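Long-range contacts in outer membrane protein YopM (Yersinia pestis, PDB 1JL5), which probably acts as a secreted leucine-rich-repeat effector that alters host cell physiology to favour bacterial survival, and binds calcium ions: residues A[56-61]-A[83-88]; A[74-79]-A[94-99]. All blocks are in the same frame, centred on the assembly; numbering follows the deposited sequence.

Interaction 1 of 2, residues A[56-61]-A[83-88]; sequences EQREMA and LSSLPE
The carboxylate of E56 and the backbone N-H of S84 join the residue just ahead of the N-cap of helix 58-71 to the loop 83-88, and one oxygen does most of the work. E56 OE1 accepts from S84 N at 2.7 Å along a nearly straight N-H path (166°), with the donor well above the carboxylate plane. R58 forms a salt bridge with E56, its guanidinium reaching the same oxygen side-on: R58 NE lies 2.8 Å from E56 OE1, and R58 NH2 meets it on the syn side at 2.9 Å. E56 OE1 lies almost in the guanidinium plane, which suits both R58 bonds; with S84 N, three N-H groups converge on this atom, an arrangement that would favour negative charge there. E56 OE2 sits beside S84 OG, but its modelled place is uncertain.

S84 OG and a water lie at the guanidinium edge, near its plane. R58 NH2 gives a weak, bent bond to S84 OG, 2.9 Å away, and donates to the water at 2.8 Å, which links it to S85 OG. Outside the two segments, W46 completes this corner: its backbone O accepts from R58 NH1, its ring makes a cation-pi contact with R58, and its NE1 bonds S85 OG.

Inward from the polar group, L83 supplies the apolar part. Its CG is anti to the carbonyl carbon (chi1 -49°), and of the two methyls beyond, CD1 makes the closer approach to A61 CB, 3.6 Å, while CD2 lies against R58 CG and the carbonyl carbon of Q57. R58 thus presents an aliphatic stem to L83 and a charged end to E56 and S84, with S85 reached through the water. The arrangement exemplifies a leucine-rich-repeat solenoid closed by an N-terminal helical cap.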
loop_
_atom_site.group_PDB
_atom_site.type_symbol
_atom_site.label_atom_id
_atom_site.label_comp_id
_atom_site.label_asym_id
_atom_site.label_seq_id
_atom_site.Cartn_x
_atom_site.Cartn_y
_atom_site.Cartn_z
ATOM N N GLU A 56 -17.126 10.134 -28.908
ATOM C CA GLU A 56 -16.832 9.156 -29.938
ATOM C C GLU A 56 -16.007 9.848 -31.002
ATOM O O GLU A 56 -16.350 10.929 -31.470
ATOM C CB GLU A 56 -18.118 8.603 -30.536
ATOM C CG GLU A 56 -18.977 7.911 -29.513
ATOM C CD GLU A 56 -19.919 6.925 -30.136
ATOM O OE1 GLU A 56 -19.544 6.326 -31.164
ATOM O OE2 GLU A 56 -21.021 6.734 -29.590
ATOM N N GLN A 57 -14.894 9.235 -31.363
ATOM C CA GLN A 57 -14.018 9.807 -32.361
ATOM C C GLN A 57 -14.304 9.166 -33.704
ATOM O O GLN A 57 -13.459 8.511 -34.305
ATOM C CB GLN A 57 -12.574 9.596 -31.925
ATOM C CG GLN A 57 -12.317 10.264 -30.589
ATOM C CD GLN A 57 -10.968 9.935 -30.020
ATOM O OE1 GLN A 57 -10.678 8.782 -29.713
ATOM N NE2 GLN A 57 -10.129 10.951 -29.868
ATOM N N ARG A 58 -15.531 9.361 -34.165
ATOM C CA ARG A 58 -15.945 8.796 -35.428
ATOM C C ARG A 58 -15.203 9.437 -36.581
ATOM O O ARG A 58 -14.950 8.789 -37.588
ATOM C CB ARG A 58 -17.447 8.950 -35.586
ATOM C CG ARG A 58 -18.175 8.295 -34.448
ATOM C CD ARG A 58 -19.578 7.924 -34.815
ATOM N NE ARG A 58 -20.181 7.126 -33.758
ATOM C CZ ARG A 58 -21.385 6.578 -33.840
ATOM N NH1 ARG A 58 -22.111 6.744 -34.938
ATOM N NH2 ARG A 58 -21.863 5.867 -32.828
ATOM N N GLU A 59 -14.834 10.703 -36.433
ATOM C CA GLU A 59 -14.108 11.361 -37.504
ATOM C C GLU A 59 -12.818 10.604 -37.753
ATOM O O GLU A 59 -12.477 10.295 -38.893
ATOM C CB GLU A 59 -13.787 12.806 -37.147
ATOM C CG GLU A 59 -12.954 13.491 -38.213
ATOM C CD GLU A 59 -12.806 14.969 -37.959
ATOM O OE1 GLU A 59 -13.837 15.618 -37.703
ATOM O OE2 GLU A 59 -11.669 15.487 -38.021
ATOM N N MET A 60 -12.103 10.301 -36.675
ATOM C CA MET A 60 -10.857 9.562 -36.793
ATOM C C MET A 60 -11.180 8.182 -37.338
ATOM O O MET A 60 -10.478 7.662 -38.204
ATOM C CB MET A 60 -10.181 9.425 -35.430
ATOM C CG MET A 60 -8.910 8.585 -35.465
ATOM S SD MET A 60 -7.570 9.365 -36.390
ATOM C CE MET A 60 -7.744 8.616 -38.000
ATOM N N ALA A 61 -12.249 7.589 -36.820
ATOM C CA ALA A 61 -12.659 6.272 -37.270
ATOM C C ALA A 61 -12.924 6.319 -38.770
ATOM O O ALA A 61 -12.400 5.505 -39.526
ATOM C CB ALA A 61 -13.908 5.832 -36.530
ATOM N N LEU A 83 -16.055 4.509 -29.946
ATOM C CA LEU A 83 -17.137 4.175 -30.859
ATOM C C LEU A 83 -18.197 3.301 -30.212
ATOM O O LEU A 83 -17.898 2.216 -29.721
ATOM C CB LEU A 83 -16.569 3.466 -32.082
ATOM C CG LEU A 83 -15.372 4.198 -32.682
ATOM C CD1 LEU A 83 -14.913 3.475 -33.932
ATOM C CD2 LEU A 83 -15.753 5.642 -32.991
ATOM N N SER A 84 -19.436 3.780 -30.202
ATOM C CA SER A 84 -20.528 3.015 -29.626
ATOM C C SER A 84 -21.043 2.063 -30.694
ATOM O O SER A 84 -21.910 1.231 -30.443
ATOM C CB SER A 84 -21.651 3.938 -29.155
ATOM O OG SER A 84 -22.110 4.760 -30.208
ATOM N N SER A 85 -20.502 2.198 -31.894
ATOM C CA SER A 85 -20.883 1.325 -32.992
ATOM C C SER A 85 -19.884 1.524 -34.103
ATOM O O SER A 85 -19.132 2.501 -34.116
ATOM C CB SER A 85 -22.280 1.662 -33.522
ATOM O OG SER A 85 -22.242 2.841 -34.313
ATOM N N LEU A 86 -19.864 0.578 -35.023
ATOM C CA LEU A 86 -18.988 0.667 -36.165
ATOM C C LEU A 86 -19.903 0.666 -37.361
ATOM O O LEU A 86 -20.933 0.000 -37.362
ATOM C CB LEU A 86 -18.052 -0.536 -36.253
ATOM C CG LEU A 86 -17.035 -0.706 -35.128
ATOM C CD1 LEU A 86 -16.105 -1.859 -35.470
ATOM C CD2 LEU A 86 -16.246 0.584 -34.954
ATOM N N PRO A 87 -19.558 1.438 -38.387
ATOM C CA PRO A 87 -20.406 1.459 -39.570
ATOM C C PRO A 87 -19.984 0.236 -40.363
ATOM O O PRO A 87 -19.156 -0.553 -39.896
ATOM C CB PRO A 87 -19.998 2.752 -40.243
ATOM C CG PRO A 87 -18.524 2.780 -39.974
ATOM C CD PRO A 87 -18.427 2.371 -38.524
ATOM N N GLU A 88 -20.543 0.066 -41.550
ATOM C CA GLU A 88 -20.176 -1.066 -42.373
ATOM C C GLU A 88 -18.664 -1.018 -42.523
ATOM O O GLU A 88 -18.087 0.046 -42.718
ATOM C CB GLU A 88 -20.834 -0.960 -43.740
ATOM C CG GLU A 88 -20.772 -2.242 -44.540
ATOM C CD GLU A 88 -21.389 -2.076 -45.908
ATOM O OE1 GLU A 88 -22.430 -1.396 -45.993
ATOM O OE2 GLU A 88 -20.841 -2.622 -46.887
HETATM O O HOH W 1 -24.010 4.197 -32.332
#

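Interaction 2 of 2, residues A[74-79]-A[94-99]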
loop_
_atom_site.group_PDB
_atom_site.type_symbol
_atom_site.label_atom_id
_atom_site.label_comp_id
_atom_site.label_asym_id
_atom_site.label_seq_id
_atom_site.Cartn_x
_atom_site.Cartn_y
_atom_site.Cartn_z
ATOM N N HIS A 74 -5.512 -4.533 -45.202
ATOM C CA HIS A 74 -6.001 -5.761 -44.593
ATOM C C HIS A 74 -6.632 -5.460 -43.247
ATOM O O HIS A 74 -7.654 -6.036 -42.878
ATOM C CB HIS A 74 -4.843 -6.738 -44.379
ATOM C CG HIS A 74 -4.322 -7.350 -45.641
ATOM N ND1 HIS A 74 -3.110 -8.003 -45.702
ATOM C CD2 HIS A 74 -4.859 -7.433 -46.880
ATOM C CE1 HIS A 74 -2.922 -8.462 -46.926
ATOM N NE2 HIS A 74 -3.969 -8.131 -47.661
ATOM N N GLU A 75 -6.014 -4.543 -42.516
ATOM C CA GLU A 75 -6.494 -4.205 -41.194
ATOM C C GLU A 75 -7.078 -2.819 -41.038
ATOM O O GLU A 75 -6.658 -1.863 -41.685
ATOM C CB GLU A 75 -5.364 -4.390 -40.180
ATOM C CG GLU A 75 -5.722 -3.997 -38.753
ATOM C CD GLU A 75 -4.668 -4.435 -37.755
ATOM O OE1 GLU A 75 -4.555 -5.654 -37.507
ATOM O OE2 GLU A 75 -3.949 -3.564 -37.224
ATOM N N LEU A 76 -8.069 -2.739 -40.164
ATOM C CA LEU A 76 -8.729 -1.493 -39.832
ATOM C C LEU A 76 -8.558 -1.405 -38.328
ATOM O O LEU A 76 -8.996 -2.288 -37.598
ATOM C CB LEU A 76 -10.212 -1.555 -40.180
ATOM C CG LEU A 76 -11.047 -0.432 -39.566
ATOM C CD1 LEU A 76 -10.535 0.920 -40.046
ATOM C CD2 LEU A 76 -12.503 -0.633 -39.941
ATOM N N GLU A 77 -7.902 -0.354 -37.865
ATOM C CA GLU A 77 -7.668 -0.194 -36.444
ATOM C C GLU A 77 -8.382 1.043 -35.926
ATOM O O GLU A 77 -8.014 2.172 -36.242
ATOM C CB GLU A 77 -6.161 -0.118 -36.178
ATOM C CG GLU A 77 -5.785 -0.095 -34.708
ATOM C CD GLU A 77 -5.691 1.306 -34.160
ATOM O OE1 GLU A 77 -4.770 2.040 -34.573
ATOM O OE2 GLU A 77 -6.537 1.679 -33.325
ATOM N N LEU A 78 -9.416 0.809 -35.128
ATOM C CA LEU A 78 -10.221 1.876 -34.557
ATOM C C LEU A 78 -10.162 1.797 -33.042
ATOM O O LEU A 78 -11.173 1.966 -32.366
ATOM C CB LEU A 78 -11.666 1.718 -35.016
ATOM C CG LEU A 78 -11.841 1.621 -36.528
ATOM C CD1 LEU A 78 -13.283 1.277 -36.862
ATOM C CD2 LEU A 78 -11.432 2.939 -37.160
ATOM N N ASN A 79 -8.975 1.544 -32.509
ATOM C CA ASN A 79 -8.828 1.422 -31.071
ATOM C C ASN A 79 -9.049 2.698 -30.299
ATOM O O ASN A 79 -8.647 3.781 -30.715
ATOM C CB ASN A 79 -7.449 0.874 -30.702
ATOM C CG ASN A 79 -7.220 -0.513 -31.230
ATOM O OD1 ASN A 79 -8.163 -1.287 -31.398
ATOM N ND2 ASN A 79 -5.960 -0.848 -31.481
ATOM N N GLU A 94 -9.488 -7.873 -43.394
ATOM C CA GLU A 94 -9.051 -9.165 -42.907
ATOM C C GLU A 94 -8.859 -9.068 -41.407
ATOM O O GLU A 94 -9.016 -10.047 -40.682
ATOM C CB GLU A 94 -7.753 -9.570 -43.597
ATOM C CG GLU A 94 -7.986 -10.179 -44.970
ATOM C CD GLU A 94 -6.700 -10.483 -45.695
ATOM O OE1 GLU A 94 -5.787 -11.051 -45.060
ATOM O OE2 GLU A 94 -6.604 -10.161 -46.897
ATOM N N SER A 95 -8.545 -7.866 -40.947
ATOM C CA SER A 95 -8.333 -7.637 -39.534
ATOM C C SER A 95 -9.073 -6.412 -39.029
ATOM O O SER A 95 -8.826 -5.289 -39.471
ATOM C CB SER A 95 -6.840 -7.478 -39.248
ATOM O OG SER A 95 -6.621 -7.183 -37.880
ATOM N N LEU A 96 -9.996 -6.639 -38.105
ATOM C CA LEU A 96 -10.738 -5.548 -37.507
ATOM C C LEU A 96 -10.230 -5.359 -36.093
ATOM O O LEU A 96 -10.413 -6.219 -35.238
ATOM C CB LEU A 96 -12.232 -5.846 -37.453
ATOM C CG LEU A 96 -13.002 -4.815 -36.617
ATOM C CD1 LEU A 96 -12.816 -3.422 -37.216
ATOM C CD2 LEU A 96 -14.471 -5.187 -36.559
ATOM N N VAL A 97 -9.570 -4.236 -35.857
ATOM C CA VAL A 97 -9.068 -3.924 -34.536
ATOM C C VAL A 97 -9.872 -2.720 -34.074
ATOM O O VAL A 97 -9.631 -1.596 -34.507
ATOM C CB VAL A 97 -7.570 -3.571 -34.572
ATOM C CG1 VAL A 97 -7.064 -3.317 -33.161
ATOM C CG2 VAL A 97 -6.789 -4.705 -35.223
ATOM N N ALA A 98 -10.855 -2.970 -33.220
ATOM C CA ALA A 98 -11.703 -1.908 -32.700
ATOM C C ALA A 98 -11.727 -2.039 -31.189
ATOM O O ALA A 98 -12.772 -1.936 -30.549
ATOM C CB ALA A 98 -13.107 -2.034 -33.270
ATOM N N SER A 99 -10.553 -2.277 -30.627
ATOM C CA SER A 99 -10.418 -2.430 -29.193
ATOM C C SER A 99 -10.722 -1.121 -28.495
ATOM O O SER A 99 -10.594 -0.046 -29.077
ATOM C CB SER A 99 -8.994 -2.856 -28.847
ATOM O OG SER A 99 -8.595 -3.951 -29.649
#
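H74 O is gripped by two successive backbone N-H groups: E94 N at 2.6 Å, in the carbonyl plane, and S95 N at 2.8 Å, above it. From this fork the parallel strands 75-77 and 95-97 run in register, their axes 4.6 Å apart, with alternating bonds that include V97 N to L76 O at 2.7 Å. N79 continues the pairing with its side chain, OD1 accepting from S99 N at 2.7 Å.

On the face bearing E75, E77 and V97, S95 OG donates to E75 OE1 over 2.6 Å, approaching on the anti side of the carboxylate. With E75 CG anti to the backbone N (chi1 177°) and the chain extended beyond it, the carboxylate reaches S95 OG and V97 CG2. V97 CG1 meets the amide of N79. The reverse face is apolar: L76 and L96 lie side by side, with L76 CD2 3.9 Å from L96 CD1, and L76 also packs on helix 58-71. Before the strands, the carboxylate of E94 lies over one face of the H74 ring, displaced toward the rim.

The chemistry implies a two-faced union of LRR 1 with LRR 2: leucines turned to the core, and on the other face carboxylate, hydroxyl and amide groups packed around V97.

Followed from the N terminus, the chain leaves helix 36-48 and enters helix 58-71, whose start belongs to interaction 1. Strand 75-77 comes next, then the loop 83-88, which returns to that helix start and closes interaction 1. Only afterwards does strand 95-97 arrive beside strand 75-77 to close interaction 2, so the two loops cross. Their centres are about 12 Å apart, and they share a hydrophobic core: L78 packs on A61, L83 and L86, while L86 also meets A98. The principle is that of a capped solenoid: one contact joins the helical cap to the first repeat, the other joins that repeat to the second.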